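Local atomic coordinates of PtLCIB4 H88A mutant (Phaeodactylum tricornutum, PDB entry 5B5Z), a protein that binds zinc and belongs to the LCIB family of beta-carbonic anhydrases, so that it probably interconverts carbon dioxide and bicarbonate. Residues P66-F71 and G76-M81; Q245-T248 and S253-F256; F261-S266 and M270-M275. One frame throughout, in Å; residues are numbered along the deposited sequence.

Contact 1 of 3, residues P66-F71 and G76-M81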
ATOM      1  N   PRO A  66      -0.831  -4.473 -11.333  1.00 19.28           N
ATOM      2  CA  PRO A  66      -1.675  -4.351 -12.538  1.00 19.78           C
ATOM      3  C   PRO A  66      -3.181  -4.304 -12.282  1.00 17.93           C
ATOM      4  O   PRO A  66      -3.906  -3.604 -12.991  1.00 19.55           O
ATOM      5  CB  PRO A  66      -1.313  -5.609 -13.334  1.00 19.30           C
ATOM      6  CG  PRO A  66       0.095  -5.882 -12.940  1.00 21.29           C
ATOM      7  CD  PRO A  66       0.138  -5.578 -11.477  1.00 20.41           C
ATOM      8  N   LEU A  67      -3.644  -5.019 -11.266  1.00 17.42           N
ATOM      9  CA  LEU A  67      -5.060  -5.022 -10.925  1.00 17.08           C
ATOM     10  C   LEU A  67      -5.517  -3.648 -10.419  1.00 17.54           C
ATOM     11  O   LEU A  67      -6.590  -3.167 -10.786  1.00 18.23           O
ATOM     12  CB  LEU A  67      -5.339  -6.107  -9.876  1.00 19.46           C
ATOM     13  CG  LEU A  67      -6.799  -6.289  -9.453  1.00 21.31           C
ATOM     14  CD1 LEU A  67      -7.683  -6.557 -10.641  1.00 20.99           C
ATOM     15  CD2 LEU A  67      -6.931  -7.388  -8.405  1.00 20.41           C
ATOM     16  N   GLU A  68      -4.692  -3.018  -9.595  1.00 17.95           N
ATOM     17  CA  GLU A  68      -4.977  -1.671  -9.117  1.00 18.27           C
ATOM     18  C   GLU A  68      -5.003  -0.677 -10.266  1.00 20.50           C
ATOM     19  O   GLU A  68      -5.865   0.204 -10.303  1.00 21.22           O
ATOM     20  CB  GLU A  68      -3.942  -1.230  -8.081  1.00 23.32           C
ATOM     21  CG  GLU A  68      -3.888  -2.150  -6.882  1.00 21.16           C
ATOM     22  CD  GLU A  68      -2.937  -1.649  -5.816  1.00 25.08           C
ATOM     23  OE1 GLU A  68      -1.901  -1.049  -6.191  1.00 27.49           O
ATOM     24  OE2 GLU A  68      -3.248  -1.829  -4.612  1.00 25.92           O
ATOM     25  N   GLN A  69      -4.045  -0.811 -11.182  1.00 19.22           N
ATOM     26  CA  GLN A  69      -3.979   0.070 -12.343  1.00 19.11           C
ATOM     27  C   GLN A  69      -5.206  -0.099 -13.234  1.00 21.43           C
ATOM     28  O   GLN A  69      -5.759   0.884 -13.722  1.00 21.67           O
ATOM     29  CB  GLN A  69      -2.706  -0.184 -13.141  1.00 23.55           C
ATOM     30  CG  GLN A  69      -1.449   0.304 -12.439  1.00 28.73           C
ATOM     31  CD  GLN A  69      -0.188  -0.080 -13.186  1.00 39.43           C
ATOM     32  OE1 GLN A  69      -0.248  -0.659 -14.274  1.00 45.22           O
ATOM     33  NE2 GLN A  69       0.967   0.255 -12.615  1.00 42.09           N
ATOM     34  N   ASP A  70      -5.647  -1.335 -13.425  1.00 17.79           N
ATOM     35  CA  ASP A  70      -6.787  -1.584 -14.310  1.00 19.94           C
ATOM     36  C   ASP A  70      -8.097  -1.000 -13.761  1.00 16.75           C
ATOM     37  O   ASP A  70      -8.883  -0.391 -14.494  1.00 20.34           O
ATOM     38  CB  ASP A  70      -6.933  -3.082 -14.567  1.00 18.68           C
ATOM     39  CG  ASP A  70      -5.800  -3.644 -15.408  1.00 26.01           C
ATOM     40  OD1 ASP A  70      -5.091  -2.863 -16.084  1.00 27.55           O
ATOM     41  OD2 ASP A  70      -5.612  -4.882 -15.397  1.00 22.15           O
ATOM     42  N   PHE A  71      -8.336  -1.148 -12.463  1.00 16.62           N
ATOM     43  CA  PHE A  71      -9.497  -0.494 -11.862  1.00 14.93           C
ATOM     44  C   PHE A  71      -9.305   1.020 -11.759  1.00 16.67           C
ATOM     45  O   PHE A  71     -10.268   1.776 -11.810  1.00 18.33           O
ATOM     46  CB  PHE A  71      -9.794  -1.080 -10.471  1.00 14.71           C
ATOM     47  CG  PHE A  71     -10.684  -2.291 -10.509  1.00 14.39           C
ATOM     48  CD1 PHE A  71     -12.036  -2.162 -10.810  1.00 17.33           C
ATOM     49  CD2 PHE A  71     -10.184  -3.553 -10.241  1.00 16.04           C
ATOM     50  CE1 PHE A  71     -12.868  -3.264 -10.845  1.00 19.43           C
ATOM     51  CE2 PHE A  71     -11.022  -4.657 -10.280  1.00 16.06           C
ATOM     52  CZ  PHE A  71     -12.362  -4.512 -10.590  1.00 17.27           C
ATOM     53  N   GLY A  76     -10.143   6.023 -10.877  1.00 17.93           N
ATOM     54  CA  GLY A  76      -9.168   6.996 -10.419  1.00 18.10           C
ATOM     55  C   GLY A  76      -8.268   6.513  -9.294  1.00 19.71           C
ATOM     56  O   GLY A  76      -8.181   5.309  -9.025  1.00 20.69           O
ATOM     57  N   LYS A  77      -7.610   7.469  -8.645  1.00 19.47           N
ATOM     58  CA  LYS A  77      -6.643   7.210  -7.579  1.00 21.97           C
ATOM     59  C   LYS A  77      -7.308   6.510  -6.420  1.00 15.69           C
ATOM     60  O   LYS A  77      -8.383   6.909  -5.987  1.00 17.97           O
ATOM     61  CB  LYS A  77      -6.022   8.518  -7.092  1.00 22.23           C
ATOM     62  CG  LYS A  77      -4.983   9.122  -8.036  1.00 27.50           C
ATOM     63  CD  LYS A  77      -4.947  10.635  -7.875  1.00 32.85           C
ATOM     64  CE  LYS A  77      -4.870  11.040  -6.414  1.00 30.82           C
ATOM     65  NZ  LYS A  77      -5.647  12.294  -6.132  1.00 38.98           N
ATOM     66  N   HIS A  78      -6.647   5.485  -5.898  1.00 15.42           N
ATOM     67  CA  HIS A  78      -7.240   4.647  -4.864  1.00 15.01           C
ATOM     68  C   HIS A  78      -6.593   4.809  -3.498  1.00 15.27           C
ATOM     69  O   HIS A  78      -5.417   5.159  -3.395  1.00 14.52           O
ATOM     70  CB  HIS A  78      -7.131   3.181  -5.265  1.00 15.26           C
ATOM     71  CG  HIS A  78      -5.717   2.695  -5.347  1.00 15.16           C
ATOM     72  ND1 HIS A  78      -4.895   2.989  -6.412  1.00 18.65           N
ATOM     73  CD2 HIS A  78      -4.986   1.921  -4.510  1.00 17.42           C
ATOM     74  CE1 HIS A  78      -3.711   2.434  -6.219  1.00 23.77           C
ATOM     75  NE2 HIS A  78      -3.739   1.780  -5.072  1.00 18.97           N
ATOM     76  N   PHE A  79      -7.382   4.533  -2.465  1.00 14.00           N
ATOM     77  CA  PHE A  79      -6.885   4.323  -1.110  1.00 14.07           C
ATOM     78  C   PHE A  79      -6.329   2.921  -0.992  1.00 13.40           C
ATOM     79  O   PHE A  79      -6.911   1.989  -1.524  1.00 14.82           O
ATOM     80  CB  PHE A  79      -8.011   4.496  -0.080  1.00 15.36           C
ATOM     81  CG  PHE A  79      -8.121   5.873   0.501  1.00 22.35           C
ATOM     82  CD1 PHE A  79      -8.754   6.884  -0.201  1.00 21.13           C
ATOM     83  CD2 PHE A  79      -7.625   6.149   1.778  1.00 19.51           C
ATOM     84  CE1 PHE A  79      -8.883   8.166   0.350  1.00 23.45           C
ATOM     85  CE2 PHE A  79      -7.739   7.427   2.317  1.00 21.41           C
ATOM     86  CZ  PHE A  79      -8.372   8.431   1.604  1.00 23.93           C
ATOM     87  N   THR A  80      -5.232   2.740  -0.280  1.00 15.52           N
ATOM     88  CA  THR A  80      -4.805   1.371  -0.001  1.00 16.76           C
ATOM     89  C   THR A  80      -5.106   0.979   1.441  1.00 17.84           C
ATOM     90  O   THR A  80      -5.032   1.784   2.376  1.00 20.41           O
ATOM     91  CB  THR A  80      -3.329   1.179  -0.313  1.00 22.23           C
ATOM     92  OG1 THR A  80      -2.559   2.089   0.460  1.00 24.13           O
ATOM     93  CG2 THR A  80      -3.070   1.452  -1.779  1.00 21.69           C
ATOM     94  N   MET A  81      -5.523  -0.262   1.607  1.00 15.41           N
ATOM     95  CA  MET A  81      -5.830  -0.789   2.914  1.00 16.31           C
ATOM     96  C   MET A  81      -4.947  -1.987   3.225  1.00 14.68           C
ATOM     97  O   MET A  81      -4.968  -2.497   4.335  1.00 16.73           O
ATOM     98  CB  MET A  81      -7.300  -1.214   2.987  1.00 20.15           C
ATOM     99  CG  MET A  81      -8.279  -0.068   3.100  1.00 22.60           C
ATOM    100  SD  MET A  81      -8.443   0.420   4.837  1.00 29.36           S
ATOM    101  CE  MET A  81      -9.125  -1.064   5.624  1.00 21.93           C
TER
HETATM  102  O   HOH W   1      -1.259   0.454  -4.109  1.00 33.90           O
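Glu68 of helix 65-75 reaches across to the imidazole of His78, which follows the helix. The approach begins at the root, where Glu68 CB lies 4.1 Å from His78 CE1. Beyond it CG stands anti to the carbonyl carbon (chi1 -59°) and the chain runs on extended, crossing the histidine side chain at about a right angle. This brings the carboxylate carbon CD to 3.6 Å from His78 NE2, with the carboxylate turned 55° from the ring plane. OE1 stays equally far from NE2, 3.6 Å, and a water closes the gap: it donates to Glu68 OE1 at 2.6 Å and meets His78 NE2 at 3.0 Å, at the edge and in the plane of the ring. OE2 passes beside Thr80 CG2 and is hydrogen-bonded to Thr56 OG1 of strand 52-57, while OE1 also forms a salt bridge with Arg65. The carbonyl of His78 accepts from Arg65 of the second subunit, which places this beta-alpha-beta connection beside the dimer interface. The acid and the imidazole are thus linked through one shared water, with no direct hydrogen bond identified between them, and the carboxylate is oriented by partners at both of its oxygens.

Contact 2 of 3, residues Q245-T248 and S253-F256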
ATOM      1  N   GLN A 245      -6.297 -13.231  -6.679  1.00 12.81           N
ATOM      2  CA  GLN A 245      -5.553 -12.665  -7.772  1.00 13.52           C
ATOM      3  C   GLN A 245      -4.526 -13.688  -8.267  1.00 14.14           C
ATOM      4  O   GLN A 245      -3.746 -14.226  -7.475  1.00 16.64           O
ATOM      5  CB  GLN A 245      -4.905 -11.365  -7.273  1.00 15.80           C
ATOM      6  CG  GLN A 245      -4.018 -10.642  -8.211  1.00 19.65           C
ATOM      7  CD  GLN A 245      -3.580  -9.316  -7.612  1.00 21.92           C
ATOM      8  OE1 GLN A 245      -3.590  -9.127  -6.374  1.00 18.84           O
ATOM      9  NE2 GLN A 245      -3.194  -8.393  -8.475  1.00 20.40           N
ATOM     10  N   ILE A 246      -4.530 -13.973  -9.563  1.00 14.33           N
ATOM     11  CA  ILE A 246      -3.595 -14.952 -10.111  1.00 14.25           C
ATOM     12  C   ILE A 246      -2.573 -14.256 -11.005  1.00 15.34           C
ATOM     13  O   ILE A 246      -2.914 -13.694 -12.039  1.00 17.72           O
ATOM     14  CB  ILE A 246      -4.337 -16.060 -10.883  1.00 16.16           C
ATOM     15  CG1 ILE A 246      -5.283 -16.793  -9.928  1.00 15.06           C
ATOM     16  CG2 ILE A 246      -3.343 -17.027 -11.524  1.00 18.48           C
ATOM     17  CD1 ILE A 246      -6.123 -17.884 -10.612  1.00 16.92           C
ATOM     18  N   ASN A 247      -1.323 -14.259 -10.562  1.00 18.63           N
ATOM     19  CA  ASN A 247      -0.261 -13.555 -11.265  1.00 17.30           C
ATOM     20  C   ASN A 247       0.467 -14.494 -12.218  1.00 17.74           C
ATOM     21  O   ASN A 247       1.075 -15.479 -11.798  1.00 20.94           O
ATOM     22  CB  ASN A 247       0.708 -12.938 -10.261  1.00 17.67           C
ATOM     23  CG  ASN A 247       0.008 -12.022  -9.285  1.00 18.28           C
ATOM     24  OD1 ASN A 247       0.074 -12.214  -8.075  1.00 23.57           O
ATOM     25  ND2 ASN A 247      -0.709 -11.060  -9.810  1.00 18.82           N
ATOM     26  N   THR A 248       0.414 -14.163 -13.502  1.00 19.61           N
ATOM     27  CA  THR A 248       0.919 -15.038 -14.555  1.00 21.40           C
ATOM     28  C   THR A 248       2.174 -14.445 -15.201  1.00 23.08           C
ATOM     29  O   THR A 248       2.495 -13.284 -14.960  1.00 22.39           O
ATOM     30  CB  THR A 248      -0.159 -15.236 -15.618  1.00 21.98           C
ATOM     31  OG1 THR A 248      -0.496 -13.957 -16.158  1.00 19.88           O
ATOM     32  CG2 THR A 248      -1.411 -15.890 -15.005  1.00 22.49           C
ATOM     33  N   SER A 253      -2.140 -12.345 -19.699  1.00 25.07           N
ATOM     34  CA  SER A 253      -3.005 -11.607 -18.778  1.00 21.14           C
ATOM     35  C   SER A 253      -2.969 -12.221 -17.376  1.00 20.37           C
ATOM     36  O   SER A 253      -2.821 -13.430 -17.215  1.00 20.75           O
ATOM     37  CB  SER A 253      -4.453 -11.573 -19.273  1.00 21.52           C
ATOM     38  OG  SER A 253      -5.259 -10.790 -18.398  1.00 24.28           O
ATOM     39  N   ASP A 254      -3.100 -11.374 -16.364  1.00 19.26           N
ATOM     40  CA  ASP A 254      -3.374 -11.852 -15.018  1.00 18.43           C
ATOM     41  C   ASP A 254      -4.840 -12.253 -14.942  1.00 15.45           C
ATOM     42  O   ASP A 254      -5.644 -11.854 -15.786  1.00 16.28           O
ATOM     43  CB  ASP A 254      -3.072 -10.770 -13.986  1.00 17.85           C
ATOM     44  CG  ASP A 254      -1.616 -10.749 -13.560  1.00 21.05           C
ATOM     45  OD1 ASP A 254      -0.774 -11.498 -14.109  1.00 19.41           O
ATOM     46  OD2 ASP A 254      -1.300  -9.937 -12.661  1.00 21.99           O
ATOM     47  N   PHE A 255      -5.187 -13.027 -13.924  1.00 15.62           N
ATOM     48  CA  PHE A 255      -6.554 -13.470 -13.726  1.00 13.16           C
ATOM     49  C   PHE A 255      -7.030 -13.143 -12.316  1.00 13.42           C
ATOM     50  O   PHE A 255      -6.232 -12.840 -11.420  1.00 15.34           O
ATOM     51  CB  PHE A 255      -6.692 -14.981 -13.980  1.00 13.42           C
ATOM     52  CG  PHE A 255      -6.596 -15.360 -15.434  1.00 18.71           C
ATOM     53  CD1 PHE A 255      -5.371 -15.355 -16.084  1.00 21.22           C
ATOM     54  CD2 PHE A 255      -7.736 -15.695 -16.151  1.00 19.02           C
ATOM     55  CE1 PHE A 255      -5.279 -15.693 -17.441  1.00 23.11           C
ATOM     56  CE2 PHE A 255      -7.656 -16.039 -17.502  1.00 20.30           C
ATOM     57  CZ  PHE A 255      -6.425 -16.031 -18.142  1.00 22.55           C
ATOM     58  N   PHE A 256      -8.338 -13.210 -12.136  1.00 13.72           N
ATOM     59  CA  PHE A 256      -8.942 -13.019 -10.832  1.00 12.69           C
ATOM     60  C   PHE A 256     -10.107 -13.979 -10.673  1.00 16.97           C
ATOM     61  O   PHE A 256     -10.919 -14.139 -11.585  1.00 16.74           O
ATOM     62  CB  PHE A 256      -9.404 -11.555 -10.667  1.00 13.30           C
ATOM     63  CG  PHE A 256      -9.716 -11.158  -9.233  1.00 14.01           C
ATOM     64  CD1 PHE A 256     -11.001 -11.315  -8.703  1.00 12.72           C
ATOM     65  CD2 PHE A 256      -8.720 -10.607  -8.421  1.00 15.16           C
ATOM     66  CE1 PHE A 256     -11.287 -10.940  -7.385  1.00 13.78           C
ATOM     67  CE2 PHE A 256      -9.003 -10.217  -7.110  1.00 14.75           C
ATOM     68  CZ  PHE A 256     -10.282 -10.391  -6.588  1.00 15.57           C
TER
HETATM   69  O   HOH W   2      -3.370  -8.494 -11.482  1.00 21.63           O
HETATM   70  O   HOH W   3       0.957 -11.475 -16.117  1.00 27.12           O
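Asp254 is gripped by Asn247, the last residue of strand 238-247, and by Thr248 just after it, and around its carboxylate the hairpin is closely knit. Its OD1 takes the backbone N of Thr248 at 3.0 Å in a nearly straight bond (175°), and its OD2 takes Asn247 ND2 at 3.1 Å. Both donors come from above the carboxylate plane, although Asp254 OD2 lies within the amide plane of Asn247. Next to them Thr248 OG1, set between its own backbone N and carbonyl carbon (chi1 60°), donates to Ser253 O at only 2.6 Å. Its methyl CG2 leans on the edge of the Phe255 ring. Farther along, the antiparallel ladder takes over: Ile246 and Phe255 form a hydrogen-bonded pair, Ile246 N to Phe255 O being 2.8 Å, with their CB atoms touching on the face covered by helix 16-24. On the other face Phe256 CD2 rests 3.8 Å from Gln245 CA, under helix 65-75.

The opposite character appears where water mediates. One water accepts from Gln245 NE2 and donates to Asp254 OD2, bridging side chains that do not meet directly; another lies between Asp254 OD1 and Thr248 O. Ser253 and Asp254 are partly exposed, whereas the strand residues are buried.

Asp254 acts as an outer-shell residue: because it engages ND2, the amide of Asn247 is fixed with OD1 turned to His115 ND1, and His115 is a zinc ligand. This arrangement probably steadies the imidazole and may polarise it.

Contact 3 of 3, residues F261-S266 and M270-M275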
ATOM      1  N   PHE A 261     -19.008 -10.563  -4.525  1.00 16.04           N
ATOM      2  CA  PHE A 261     -19.314  -9.355  -5.289  1.00 15.53           C
ATOM      3  C   PHE A 261     -20.688  -8.897  -4.829  1.00 18.04           C
ATOM      4  O   PHE A 261     -21.696  -9.512  -5.167  1.00 19.60           O
ATOM      5  CB  PHE A 261     -19.285  -9.623  -6.787  1.00 17.40           C
ATOM      6  CG  PHE A 261     -19.517  -8.400  -7.628  1.00 16.35           C
ATOM      7  CD1 PHE A 261     -19.307  -7.130  -7.115  1.00 17.01           C
ATOM      8  CD2 PHE A 261     -19.943  -8.530  -8.939  1.00 18.78           C
ATOM      9  CE1 PHE A 261     -19.527  -6.012  -7.901  1.00 17.08           C
ATOM     10  CE2 PHE A 261     -20.166  -7.412  -9.732  1.00 17.94           C
ATOM     11  CZ  PHE A 261     -19.946  -6.157  -9.215  1.00 18.48           C
ATOM     12  N   CYS A 262     -20.717  -7.841  -4.027  1.00 16.46           N
ATOM     13  CA  CYS A 262     -21.957  -7.428  -3.382  1.00 18.28           C
ATOM     14  C   CYS A 262     -21.928  -5.957  -3.010  1.00 21.63           C
ATOM     15  O   CYS A 262     -20.891  -5.296  -3.112  1.00 19.86           O
ATOM     16  CB  CYS A 262     -22.219  -8.290  -2.135  1.00 22.58           C
ATOM     17  SG  CYS A 262     -21.052  -8.026  -0.763  1.00 28.56           S
ATOM     18  N   ILE A 263     -23.080  -5.451  -2.582  1.00 20.90           N
ATOM     19  CA  ILE A 263     -23.212  -4.071  -2.158  1.00 19.49           C
ATOM     20  C   ILE A 263     -23.842  -4.021  -0.773  1.00 24.55           C
ATOM     21  O   ILE A 263     -24.812  -4.726  -0.497  1.00 25.02           O
ATOM     22  CB  ILE A 263     -24.068  -3.252  -3.140  1.00 20.88           C
ATOM     23  CG1 ILE A 263     -23.458  -3.270  -4.542  1.00 18.33           C
ATOM     24  CG2 ILE A 263     -24.186  -1.823  -2.654  1.00 21.20           C
ATOM     25  CD1 ILE A 263     -24.319  -2.550  -5.579  1.00 20.55           C
ATOM     26  N   ARG A 264     -23.264  -3.205   0.099  1.00 21.28           N
ATOM     27  CA  ARG A 264     -23.786  -2.988   1.442  1.00 25.72           C
ATOM     28  C   ARG A 264     -24.232  -1.538   1.592  1.00 28.32           C
ATOM     29  O   ARG A 264     -23.672  -0.654   0.952  1.00 25.71           O
ATOM     30  CB  ARG A 264     -22.727  -3.327   2.493  1.00 30.91           C
ATOM     31  CG  ARG A 264     -22.283  -4.783   2.485  1.00 31.72           C
ATOM     32  CD  ARG A 264     -20.986  -4.960   3.279  1.00 36.38           C
ATOM     33  NE  ARG A 264     -21.086  -4.377   4.615  1.00 38.59           N
ATOM     34  CZ  ARG A 264     -20.982  -5.064   5.751  1.00 37.00           C
ATOM     35  NH1 ARG A 264     -20.749  -6.368   5.729  1.00 39.09           N
ATOM     36  NH2 ARG A 264     -21.092  -4.438   6.915  1.00 31.67           N
ATOM     37  N   ASP A 265     -25.232  -1.287   2.435  1.00 33.72           N
ATOM     38  CA  ASP A 265     -25.675   0.089   2.675  1.00 35.17           C
ATOM     39  C   ASP A 265     -24.978   0.688   3.891  1.00 37.59           C
ATOM     40  O   ASP A 265     -24.158   0.030   4.531  1.00 37.36           O
ATOM     41  CB  ASP A 265     -27.203   0.161   2.835  1.00 37.91           C
ATOM     42  CG  ASP A 265     -27.727  -0.661   4.006  1.00 41.91           C
ATOM     43  OD1 ASP A 265     -26.932  -1.123   4.852  1.00 40.42           O
ATOM     44  OD2 ASP A 265     -28.961  -0.849   4.076  1.00 41.55           O
ATOM     45  N   SER A 266     -25.318   1.936   4.211  1.00 39.12           N
ATOM     46  CA  SER A 266     -24.647   2.669   5.283  1.00 43.74           C
ATOM     47  C   SER A 266     -24.933   2.077   6.662  1.00 42.81           C
ATOM     48  O   SER A 266     -24.272   2.430   7.638  1.00 45.31           O
ATOM     49  CB  SER A 266     -25.053   4.150   5.255  1.00 45.13           C
ATOM     50  OG  SER A 266     -26.433   4.318   5.539  1.00 46.17           O
ATOM     51  N   MET A 270     -26.566  -6.003   3.646  1.00 37.23           N
ATOM     52  CA  MET A 270     -26.276  -6.361   2.259  1.00 33.69           C
ATOM     53  C   MET A 270     -27.503  -6.111   1.386  1.00 35.67           C
ATOM     54  O   MET A 270     -28.540  -6.743   1.578  1.00 42.99           O
ATOM     55  CB  MET A 270     -25.840  -7.819   2.134  1.00 34.71           C
ATOM     56  CG  MET A 270     -25.460  -8.206   0.706  1.00 35.42           C
ATOM     57  SD  MET A 270     -24.869  -9.903   0.528  1.00 52.62           S
ATOM     58  CE  MET A 270     -26.307 -10.832   1.072  1.00 43.81           C
ATOM     59  N   VAL A 271     -27.382  -5.200   0.424  1.00 30.50           N
ATOM     60  CA  VAL A 271     -28.514  -4.812  -0.412  1.00 30.66           C
ATOM     61  C   VAL A 271     -28.505  -5.468  -1.798  1.00 32.92           C
ATOM     62  O   VAL A 271     -29.558  -5.625  -2.420  1.00 30.50           O
ATOM     63  CB  VAL A 271     -28.580  -3.277  -0.577  1.00 32.38           C
ATOM     64  CG1 VAL A 271     -28.695  -2.602   0.785  1.00 37.73           C
ATOM     65  CG2 VAL A 271     -27.367  -2.769  -1.298  1.00 31.92           C
ATOM     66  N   GLU A 272     -27.328  -5.858  -2.286  1.00 26.44           N
ATOM     67  CA  GLU A 272     -27.256  -6.666  -3.495  1.00 25.07           C
ATOM     68  C   GLU A 272     -26.192  -7.738  -3.348  1.00 27.12           C
ATOM     69  O   GLU A 272     -25.167  -7.520  -2.714  1.00 26.25           O
ATOM     70  CB  GLU A 272     -26.950  -5.817  -4.738  1.00 26.54           C
ATOM     71  CG  GLU A 272     -27.924  -4.661  -5.013  1.00 31.94           C
ATOM     72  CD  GLU A 272     -29.288  -5.096  -5.551  1.00 32.65           C
ATOM     73  OE1 GLU A 272     -29.416  -6.215  -6.094  1.00 34.76           O
ATOM     74  OE2 GLU A 272     -30.243  -4.295  -5.429  1.00 37.07           O
ATOM     75  N   ASN A 273     -26.446  -8.894  -3.944  1.00 26.37           N
ATOM     76  CA  ASN A 273     -25.448  -9.953  -4.034  1.00 22.70           C
ATOM     77  C   ASN A 273     -25.398 -10.449  -5.469  1.00 27.17           C
ATOM     78  O   ASN A 273     -26.375 -10.987  -5.987  1.00 26.88           O
ATOM     79  CB  ASN A 273     -25.765 -11.096  -3.063  1.00 27.07           C
ATOM     80  CG  ASN A 273     -24.596 -12.043  -2.880  1.00 28.16           C
ATOM     81  OD1 ASN A 273     -23.695 -12.101  -3.718  1.00 25.94           O
ATOM     82  ND2 ASN A 273     -24.606 -12.799  -1.779  1.00 32.71           N
ATOM     83  N   PHE A 274     -24.257 -10.265  -6.115  1.00 21.99           N
ATOM     84  CA  PHE A 274     -24.130 -10.586  -7.524  1.00 20.01           C
ATOM     85  C   PHE A 274     -23.509 -11.966  -7.789  1.00 23.24           C
ATOM     86  O   PHE A 274     -23.283 -12.335  -8.937  1.00 24.11           O
ATOM     87  CB  PHE A 274     -23.318  -9.495  -8.217  1.00 22.32           C
ATOM     88  CG  PHE A 274     -23.891  -8.112  -8.041  1.00 22.20           C
ATOM     89  CD1 PHE A 274     -25.223  -7.849  -8.345  1.00 26.81           C
ATOM     90  CD2 PHE A 274     -23.102  -7.076  -7.575  1.00 21.96           C
ATOM     91  CE1 PHE A 274     -25.749  -6.577  -8.191  1.00 26.05           C
ATOM     92  CE2 PHE A 274     -23.616  -5.806  -7.422  1.00 21.95           C
ATOM     93  CZ  PHE A 274     -24.946  -5.549  -7.734  1.00 26.18           C
ATOM     94  N   MET A 275     -23.236 -12.720  -6.730  1.00 21.01           N
ATOM     95  CA  MET A 275     -22.712 -14.075  -6.878  1.00 25.07           C
ATOM     96  C   MET A 275     -23.872 -15.071  -6.950  1.00 26.17           C
ATOM     97  O   MET A 275     -24.872 -14.886  -6.260  1.00 26.59           O
ATOM     98  CB  MET A 275     -21.778 -14.419  -5.709  1.00 24.14           C
ATOM     99  CG  MET A 275     -20.384 -13.766  -5.794  1.00 21.88           C
ATOM    100  SD  MET A 275     -19.400 -14.424  -7.151  1.00 30.29           S
ATOM    101  CE  MET A 275     -19.076 -16.101  -6.587  1.00 25.94           C
TER
HETATM  102  O   HOH W   4     -21.090 -11.860  -2.899  1.00 21.80           O
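Phe261 and Phe274 form the aromatic part of this contact, the edge of Phe274 turned to the face of Phe261, with centroids 4.7 Å apart and planes at 58°. Phe274 CD2 sits over the centre of the Phe261 ring, and Phe261 CD2 also touches Phe274 CB at 3.6 Å. Phe45 meets the Phe274 ring as well.

Aliphatic contacts continue from there. Ile263 CD1 lies near the Phe274 ring plane at its edge, 3.7 Å from CZ, while Ile263 CG2 abuts Val271 CG2. On the opposite face, beside Asn273, Met270 is bent at its last torsion (chi3 61°) and lays SD near Cys262 CB.

Backbone hydrogen bonds join the strands. Phe274 N lies almost on the extension of the Phe261 C=O bond, 2.8 Å from Phe261 O. Ile263 N binds Glu272 O, and Ile263 O is gripped twice in return: by Val271 N at 2.8 Å and, less closely, by Glu272 N at 3.3 Å.

At the aromatic end one polar side chain, Asn273, adds its own bonds. Its OD1 accepts from Met275 N, an Asx turn at the end of the strand, and accepts a hydrogen bond from a water that in turn accepts from Phe261 N.

With Val271 and Glu272 both facing Ile263, the arrangement is a classic beta bulge in an antiparallel hairpin, by which strand 270-273 is added alongside strand 255-264 of the sheet.

How the contacts relate
The three contacts follow one another along the chain and all reach one mixed sheet. Contact 1 belongs to the beta-alpha-beta unit of strand 52-57, helix 65-75 and strand 79-80; contacts 2 and 3 are successive hairpins sharing strand 255-264, one at its start and the other at its end. The centres of contacts 1 and 2 are about 15 Å apart, and the two touch where Leu67 of helix 65-75 packs on Gln245 and Phe256. Contact 3 lies farther off, about 21 Å from contact 1 and about 24 Å from contact 2 between centres, with nearest atoms about 8 Å away in each case. One strand thereby ties the neighbourhood of the zinc site to a distant hairpin.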